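Local coordinates for protein exoribonuclease II, mitochondrial (Candida glabrata, PDB 6F3H) that degrades RNA from its 3' end as the exoribonuclease of the mitochondrial degradosome mtEXO, where it is tightly coupled to a helicase, at residues A[671-676]-A[685-690]; A[558-563]-A[569-574]. The protein carries 1 engineered substitution. All coordinates share one frame; numbering follows the deposited sequence.

Contact 1: A[671-676]-A[685-690]. With nucleotides of chain C.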
loop_
_atom_site.group_PDB
_atom_site.type_symbol
_atom_site.label_atom_id
_atom_site.label_comp_id
_atom_site.label_asym_id
_atom_site.label_seq_id
_atom_site.Cartn_x
_atom_site.Cartn_y
_atom_site.Cartn_z
ATOM N N SER A 671 -2.089 17.247 -8.308
ATOM C CA SER A 671 -1.977 18.015 -7.083
ATOM C C SER A 671 -3.316 18.163 -6.369
ATOM O O SER A 671 -3.356 18.798 -5.304
ATOM C CB SER A 671 -1.395 19.391 -7.411
ATOM N N GLN A 672 -4.399 17.596 -6.936
ATOM C CA GLN A 672 -5.745 17.660 -6.365
ATOM C C GLN A 672 -6.392 16.291 -6.156
ATOM O O GLN A 672 -7.615 16.213 -6.010
ATOM C CB GLN A 672 -6.657 18.525 -7.237
ATOM C CG GLN A 672 -5.911 19.583 -8.029
ATOM C CD GLN A 672 -6.839 20.587 -8.656
ATOM O OE1 GLN A 672 -8.030 20.599 -8.364
ATOM N NE2 GLN A 672 -6.299 21.451 -9.511
ATOM N N LEU A 673 -5.618 15.214 -6.112
ATOM C CA LEU A 673 -6.206 13.899 -5.923
ATOM C C LEU A 673 -5.835 13.282 -4.590
ATOM O O LEU A 673 -4.763 13.534 -4.051
ATOM C CB LEU A 673 -5.770 12.932 -6.999
ATOM C CG LEU A 673 -6.045 13.428 -8.392
ATOM C CD1 LEU A 673 -5.250 12.544 -9.339
ATOM C CD2 LEU A 673 -7.542 13.350 -8.617
ATOM N N SER A 674 -6.736 12.447 -4.091
ATOM C CA SER A 674 -6.586 11.641 -2.891
ATOM C C SER A 674 -6.115 10.228 -3.271
ATOM O O SER A 674 -5.687 9.980 -4.408
ATOM C CB SER A 674 -7.937 11.639 -2.156
ATOM O OG SER A 674 -7.965 10.772 -1.035
ATOM N N SER A 675 -6.240 9.283 -2.341
ATOM C CA SER A 675 -6.015 7.879 -2.620
ATOM C C SER A 675 -7.165 7.099 -2.012
ATOM O O SER A 675 -7.944 7.620 -1.206
ATOM C CB SER A 675 -4.665 7.381 -2.081
ATOM O OG SER A 675 -4.766 6.852 -0.766
ATOM N N SER A 676 -7.279 5.848 -2.427
ATOM C CA SER A 676 -8.380 5.015 -1.993
ATOM C C SER A 676 -7.981 4.280 -0.723
ATOM O O SER A 676 -6.800 4.055 -0.449
ATOM C CB SER A 676 -8.803 4.056 -3.114
ATOM O OG SER A 676 -8.227 2.764 -2.989
ATOM N N HIS A 685 -16.915 5.219 -3.473
ATOM C CA HIS A 685 -15.638 5.250 -4.172
ATOM C C HIS A 685 -15.898 6.181 -5.338
ATOM O O HIS A 685 -16.396 5.776 -6.386
ATOM C CB HIS A 685 -15.182 3.864 -4.604
ATOM C CG HIS A 685 -13.774 3.833 -5.110
ATOM N ND1 HIS A 685 -13.306 4.732 -6.045
ATOM C CD2 HIS A 685 -12.723 3.044 -4.790
ATOM C CE1 HIS A 685 -12.034 4.490 -6.296
ATOM N NE2 HIS A 685 -11.655 3.471 -5.546
ATOM N N LYS A 686 -15.634 7.460 -5.102
ATOM C CA LYS A 686 -16.079 8.537 -5.976
ATOM C C LYS A 686 -15.355 8.589 -7.309
ATOM O O LYS A 686 -15.685 9.491 -8.086
ATOM C CB LYS A 686 -15.934 9.840 -5.228
ATOM C CG LYS A 686 -16.876 9.878 -4.050
ATOM C CD LYS A 686 -16.945 11.266 -3.509
ATOM C CE LYS A 686 -17.623 11.282 -2.167
ATOM N NZ LYS A 686 -17.507 12.631 -1.552
HETATM N N MSE A 687 -14.434 7.667 -7.600
HETATM C CA MSE A 687 -13.787 7.543 -8.935
HETATM C C MSE A 687 -14.466 6.578 -9.852
HETATM O O MSE A 687 -14.619 6.808 -11.043
HETATM C CB MSE A 687 -12.338 7.057 -8.829
HETATM C CG MSE A 687 -11.513 7.810 -7.858
HETATM SE SE MSE A 687 -11.442 9.631 -8.507
HETATM C CE MSE A 687 -9.648 9.757 -9.248
ATOM N N ILE A 688 -14.800 5.443 -9.261
ATOM C CA ILE A 688 -15.478 4.392 -9.986
ATOM C C ILE A 688 -16.892 4.825 -10.322
ATOM O O ILE A 688 -17.447 4.443 -11.360
ATOM C CB ILE A 688 -15.421 3.137 -9.109
ATOM C CG1 ILE A 688 -13.985 2.642 -9.072
ATOM C CG2 ILE A 688 -16.342 2.079 -9.626
ATOM C CD1 ILE A 688 -13.807 1.445 -8.233
ATOM N N GLY A 689 -17.484 5.642 -9.469
ATOM C CA GLY A 689 -18.817 6.115 -9.706
ATOM C C GLY A 689 -19.265 6.975 -8.557
ATOM O O GLY A 689 -18.501 7.790 -8.036
ATOM N N ASN A 690 -20.502 6.781 -8.137
ATOM C CA ASN A 690 -21.054 7.546 -7.034
ATOM C C ASN A 690 -21.587 6.598 -5.990
ATOM O O ASN A 690 -22.552 6.904 -5.297
ATOM C CB ASN A 690 -22.170 8.461 -7.511
ATOM C CG ASN A 690 -23.152 7.739 -8.390
ATOM O OD1 ASN A 690 -22.837 7.369 -9.519
ATOM N ND2 ASN A 690 -24.343 7.491 -7.860
ATOM P P G C 2 -4.132 5.956 -5.581
ATOM O OP1 G C 2 -4.614 5.260 -4.344
ATOM O OP2 G C 2 -2.944 5.566 -6.395
ATOM O "O5'" G C 2 -5.295 6.020 -6.652
ATOM C "C5'" G C 2 -6.502 6.690 -6.352
ATOM C "C4'" G C 2 -7.540 6.452 -7.413
ATOM O "O4'" G C 2 -7.187 7.145 -8.628
ATOM C "C3'" G C 2 -7.723 5.018 -7.849
ATOM O "O3'" G C 2 -8.518 4.306 -6.931
ATOM C "C2'" G C 2 -8.354 5.175 -9.222
ATOM O "O2'" G C 2 -9.736 5.460 -9.125
ATOM C "C1'" G C 2 -7.645 6.420 -9.738
ATOM N N9 G C 2 -6.460 6.054 -10.480
ATOM C C8 G C 2 -5.202 6.174 -9.958
ATOM N N7 G C 2 -4.308 5.779 -10.800
ATOM C C5 G C 2 -5.048 5.386 -11.906
ATOM C C6 G C 2 -4.592 4.871 -13.122
ATOM O O6 G C 2 -3.406 4.678 -13.398
ATOM N N1 G C 2 -5.650 4.589 -14.011
ATOM C C2 G C 2 -7.008 4.780 -13.767
ATOM N N2 G C 2 -7.859 4.439 -14.779
ATOM N N3 G C 2 -7.444 5.276 -12.596
ATOM C C4 G C 2 -6.406 5.543 -11.744
ATOM P P A C 3 -8.310 2.746 -6.762
ATOM O OP1 A C 3 -9.213 2.221 -5.705
ATOM O OP2 A C 3 -6.867 2.529 -6.649
ATOM O "O5'" A C 3 -8.739 2.187 -8.191
ATOM C "C5'" A C 3 -10.088 2.241 -8.619
ATOM C "C4'" A C 3 -10.281 1.581 -9.963
ATOM O "O4'" A C 3 -9.638 2.370 -10.997
ATOM C "C3'" A C 3 -9.685 0.187 -10.117
ATOM O "O3'" A C 3 -10.515 -0.825 -9.583
ATOM C "C2'" A C 3 -9.458 0.087 -11.617
ATOM O "O2'" A C 3 -10.654 -0.191 -12.309
ATOM C "C1'" A C 3 -9.040 1.517 -11.943
ATOM N N9 A C 3 -7.605 1.634 -11.750
ATOM C C8 A C 3 -6.929 1.975 -10.616
ATOM N N7 A C 3 -5.639 1.942 -10.773
ATOM C C5 A C 3 -5.503 1.535 -12.077
ATOM C C6 A C 3 -4.382 1.311 -12.844
ATOM N N6 A C 3 -3.150 1.477 -12.374
ATOM N N1 A C 3 -4.598 0.905 -14.117
ATOM C C2 A C 3 -5.859 0.749 -14.570
ATOM N N3 A C 3 -7.005 0.932 -13.932
ATOM C C4 A C 3 -6.713 1.320 -12.691
ATOM P P A C 1 -0.198 10.007 -2.873
ATOM O OP1 A C 1 0.135 8.801 -2.082
ATOM O OP2 A C 1 -1.547 10.632 -2.751
ATOM O "O5'" A C 1 0.047 9.526 -4.366
ATOM C "C5'" A C 1 -0.777 8.524 -4.930
ATOM C "C4'" A C 1 -2.049 9.120 -5.481
ATOM O "O4'" A C 1 -1.720 10.080 -6.521
ATOM C "C3'" A C 1 -2.971 8.127 -6.158
ATOM O "O3'" A C 1 -3.839 7.478 -5.273
ATOM C "C2'" A C 1 -3.674 8.961 -7.211
ATOM O "O2'" A C 1 -4.687 9.755 -6.613
ATOM C "C1'" A C 1 -2.539 9.875 -7.647
ATOM N N9 A C 1 -1.681 9.242 -8.662
ATOM C C8 A C 1 -1.371 7.910 -8.822
ATOM N N7 A C 1 -0.545 7.677 -9.801
ATOM C C5 A C 1 -0.283 8.941 -10.307
ATOM C C6 A C 1 0.524 9.374 -11.363
ATOM N N6 A C 1 1.235 8.531 -12.118
ATOM N N1 A C 1 0.573 10.703 -11.613
ATOM C C2 A C 1 -0.145 11.535 -10.852
ATOM N N3 A C 1 -0.943 11.251 -9.828
ATOM C C4 A C 1 -0.964 9.920 -9.611
#
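M687, a selenomethionine, reaches across to L673 with its terminal methyl while its inner carbons run beside the ribose of G2 of chain C. Its CB, the first atom of the side chain, lies 3.1 Å from G2 O2', and CG follows at much the same distance. The chain then bends at chi2 (-63°), and SE carries CE on to the sugar, 3.6 Å from G2 O4'. There the methyl meets L673 CD2 at 4.2 Å, an apolar contact of side-chain ends beside the ribose.

With these nucleotides of chain C bound, the two loops that flank strand 677-679 form part of the RNA-binding path of an RNB domain, the catalytic unit of RNase II-type exoribonucleases, and the RNA backbone contacts both loops. S676 CB approaches H685 NE2 at 3.8 Å, obliquely to the imidazole, but a shared phosphate does the joining. S676 OG donates to A3 OP1 of chain C over 2.9 Å. H685 NE2 donates to the same oxygen, A3 OP1, over 2.7 Å in a nearly straight bond (171°). The A3 phosphorus lies in the plane of the imidazole, at its edge, while I688 CD1 sits over the centre of one face, 3.8 Å above it. At the preceding phosphate, S676 N makes a weak bond to G2 OP1. R633 of strand 632-634 touches both S676 and H685.

Contact 2: A[558-563]-A[569-574]. With nucleotides of chain C.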
loop_
_atom_site.group_PDB
_atom_site.type_symbol
_atom_site.label_atom_id
_atom_site.label_comp_id
_atom_site.label_asym_id
_atom_site.label_seq_id
_atom_site.Cartn_x
_atom_site.Cartn_y
_atom_site.Cartn_z
ATOM N N LYS A 558 -20.281 -0.396 -23.436
ATOM C CA LYS A 558 -21.433 0.362 -22.991
ATOM C C LYS A 558 -21.436 0.528 -21.492
ATOM O O LYS A 558 -21.948 1.529 -20.990
ATOM C CB LYS A 558 -22.706 -0.312 -23.463
ATOM C CG LYS A 558 -22.660 -0.601 -24.948
ATOM C CD LYS A 558 -24.043 -0.597 -25.544
ATOM C CE LYS A 558 -24.686 -1.951 -25.448
ATOM N NZ LYS A 558 -24.231 -2.819 -26.568
ATOM N N LEU A 559 -20.862 -0.439 -20.780
ATOM C CA LEU A 559 -20.699 -0.343 -19.333
ATOM C C LEU A 559 -19.796 0.817 -18.971
ATOM O O LEU A 559 -20.076 1.590 -18.047
ATOM C CB LEU A 559 -20.093 -1.637 -18.796
ATOM C CG LEU A 559 -20.939 -2.889 -18.626
ATOM C CD1 LEU A 559 -20.062 -4.064 -18.227
ATOM C CD2 LEU A 559 -21.948 -2.621 -17.566
ATOM N N LEU A 560 -18.669 0.908 -19.654
ATOM C CA LEU A 560 -17.746 1.997 -19.404
ATOM C C LEU A 560 -18.377 3.328 -19.778
ATOM O O LEU A 560 -18.380 4.266 -18.979
ATOM C CB LEU A 560 -16.464 1.747 -20.180
ATOM C CG LEU A 560 -15.501 2.914 -20.326
ATOM C CD1 LEU A 560 -15.064 3.428 -18.964
ATOM C CD2 LEU A 560 -14.311 2.513 -21.231
ATOM N N HIS A 561 -18.940 3.420 -20.984
ATOM C CA HIS A 561 -19.597 4.657 -21.389
ATOM C C HIS A 561 -20.667 5.068 -20.385
ATOM O O HIS A 561 -20.884 6.264 -20.147
ATOM C CB HIS A 561 -20.178 4.478 -22.779
ATOM C CG HIS A 561 -20.884 5.688 -23.292
ATOM N ND1 HIS A 561 -22.147 6.049 -22.870
ATOM C CD2 HIS A 561 -20.492 6.640 -24.173
ATOM C CE1 HIS A 561 -22.513 7.158 -23.488
ATOM N NE2 HIS A 561 -21.526 7.539 -24.282
ATOM N N LYS A 562 -21.302 4.088 -19.754
ATOM C CA LYS A 562 -22.301 4.361 -18.733
ATOM C C LYS A 562 -21.660 4.961 -17.490
ATOM O O LYS A 562 -22.116 5.994 -16.986
ATOM C CB LYS A 562 -23.035 3.066 -18.399
ATOM C CG LYS A 562 -24.283 3.223 -17.557
ATOM C CD LYS A 562 -25.265 2.063 -17.773
ATOM N N ARG A 563 -20.601 4.316 -16.980
ATOM C CA ARG A 563 -19.937 4.757 -15.753
ATOM C C ARG A 563 -19.515 6.207 -15.853
ATOM O O ARG A 563 -19.618 6.958 -14.883
ATOM C CB ARG A 563 -18.715 3.891 -15.481
ATOM C CG ARG A 563 -18.994 2.516 -14.886
ATOM C CD ARG A 563 -17.682 1.817 -14.534
ATOM N NE ARG A 563 -16.723 2.793 -14.029
ATOM C CZ ARG A 563 -15.461 2.921 -14.428
ATOM N NH1 ARG A 563 -14.963 2.121 -15.349
ATOM N NH2 ARG A 563 -14.690 3.865 -13.893
ATOM N N ALA A 569 -18.018 8.620 -13.209
ATOM C CA ALA A 569 -16.751 7.991 -12.929
ATOM C C ALA A 569 -15.646 8.783 -13.599
ATOM O O ALA A 569 -15.867 9.559 -14.533
ATOM C CB ALA A 569 -16.723 6.543 -13.400
ATOM N N VAL A 570 -14.443 8.590 -13.081
ATOM C CA VAL A 570 -13.259 9.300 -13.525
ATOM C C VAL A 570 -12.235 8.279 -13.987
ATOM O O VAL A 570 -11.659 7.533 -13.176
ATOM C CB VAL A 570 -12.683 10.163 -12.413
ATOM C CG1 VAL A 570 -11.409 10.801 -12.909
ATOM C CG2 VAL A 570 -13.725 11.158 -11.922
ATOM N N VAL A 571 -11.961 8.289 -15.276
ATOM C CA VAL A 571 -11.175 7.248 -15.907
ATOM C C VAL A 571 -10.014 7.870 -16.667
ATOM O O VAL A 571 -10.169 8.905 -17.326
ATOM C CB VAL A 571 -12.066 6.405 -16.832
ATOM C CG1 VAL A 571 -11.343 5.125 -17.168
ATOM C CG2 VAL A 571 -13.425 6.122 -16.150
ATOM N N PHE A 572 -8.848 7.245 -16.574
ATOM C CA PHE A 572 -7.661 7.914 -17.067
ATOM C C PHE A 572 -7.319 7.551 -18.496
ATOM O O PHE A 572 -7.461 6.406 -18.927
ATOM C CB PHE A 572 -6.440 7.613 -16.212
ATOM C CG PHE A 572 -6.473 8.257 -14.871
ATOM C CD1 PHE A 572 -7.446 9.180 -14.561
ATOM C CD2 PHE A 572 -5.496 7.980 -13.941
ATOM C CE1 PHE A 572 -7.466 9.771 -13.341
ATOM C CE2 PHE A 572 -5.499 8.591 -12.720
ATOM C CZ PHE A 572 -6.487 9.480 -12.418
ATOM N N GLY A 573 -6.758 8.542 -19.177
ATOM C CA GLY A 573 -6.204 8.480 -20.509
ATOM C C GLY A 573 -4.873 7.779 -20.666
ATOM O O GLY A 573 -4.605 6.762 -20.012
ATOM N N ASP A 574 -4.049 8.336 -21.559
ATOM C CA ASP A 574 -2.775 7.792 -22.013
ATOM C C ASP A 574 -1.573 8.311 -21.236
ATOM O O ASP A 574 -1.579 9.406 -20.668
ATOM C CB ASP A 574 -2.517 8.189 -23.469
ATOM C CG ASP A 574 -3.383 7.478 -24.434
ATOM O OD1 ASP A 574 -3.818 6.355 -24.114
ATOM O OD2 ASP A 574 -3.618 8.057 -25.516
ATOM P P G C 2 -4.132 5.956 -5.581
ATOM O OP1 G C 2 -4.614 5.260 -4.344
ATOM O OP2 G C 2 -2.944 5.566 -6.395
ATOM O "O5'" G C 2 -5.295 6.020 -6.652
ATOM C "C5'" G C 2 -6.502 6.690 -6.352
ATOM C "C4'" G C 2 -7.540 6.452 -7.413
ATOM O "O4'" G C 2 -7.187 7.145 -8.628
ATOM C "C3'" G C 2 -7.723 5.018 -7.849
ATOM O "O3'" G C 2 -8.518 4.306 -6.931
ATOM C "C2'" G C 2 -8.354 5.175 -9.222
ATOM O "O2'" G C 2 -9.736 5.460 -9.125
ATOM C "C1'" G C 2 -7.645 6.420 -9.738
ATOM N N9 G C 2 -6.460 6.054 -10.480
ATOM C C8 G C 2 -5.202 6.174 -9.958
ATOM N N7 G C 2 -4.308 5.779 -10.800
ATOM C C5 G C 2 -5.048 5.386 -11.906
ATOM C C6 G C 2 -4.592 4.871 -13.122
ATOM O O6 G C 2 -3.406 4.678 -13.398
ATOM N N1 G C 2 -5.650 4.589 -14.011
ATOM C C2 G C 2 -7.008 4.780 -13.767
ATOM N N2 G C 2 -7.859 4.439 -14.779
ATOM N N3 G C 2 -7.444 5.276 -12.596
ATOM C C4 G C 2 -6.406 5.543 -11.744
HETATM O O HOH W 1 -11.920 4.598 -12.531
#
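R563 and A569 are tied by backbone and packed by side chain at once. A569 N donates to R563 O over 2.9 Å with a nearly straight N-H (166°), although it comes in tilted 33° from the carbonyl plane. The bond fastens the chain leaving helix 543-567 back onto the helix near its C-terminal end.

Packing is densest along the arginine. A569 CB sits beside R563 CB and NE and comes to 3.4 Å from R563 NH2, while V571 CG2 lies equally near NH2, both methyls approaching the guanidinium obliquely. The arginine chain bends at chi3 and crosses the valine side chain at about a right angle. In V571, CG1 is anti to the backbone N (chi1 -164°), which puts CG2 anti to the carbonyl carbon and facing the helix, where L560 CD1 also meets it at 4.2 Å.

The other side is looser. V570 directs its side chain away from the helix, and its carbonyl is linked to R563 NH2 through a water that donates to V570 O but accepts only a weak bond from the arginine.

F572 packs on the RNA rather than on the helix: the guanine of G2 of chain C lies over one face of its ring, with N3 3.6 Å above the plane and offset toward the rim.

Helix 603-625 flanks the contact, with E610 in a salt bridge to R563 NH1 and L606 against L560, while K558 and L559 both touch L505 of strand 505-519.

How the contacts relate
Both contacts belong to the RNB domain, their centres about 13 Å apart on the same side of the chain's centre. They come in series: contact 2 closes in the loop that follows helix 543-567 before contact 1 opens after helix 663-670. Between them the chain runs through several elements, among them strand 580-584, helix 603-625 and helix 642-657. They nevertheless touch directly, since V570 N probably bonds to M687 O and R563 NE to I688 O, so segment 685-690 leans on contact 2. One nucleotide, G2 of chain C, spans both, with its sugar and phosphate at contact 1 and its base at F572. Contact 1 and F572 of contact 2 line one stretch of the RNA path, away from the magnesium site.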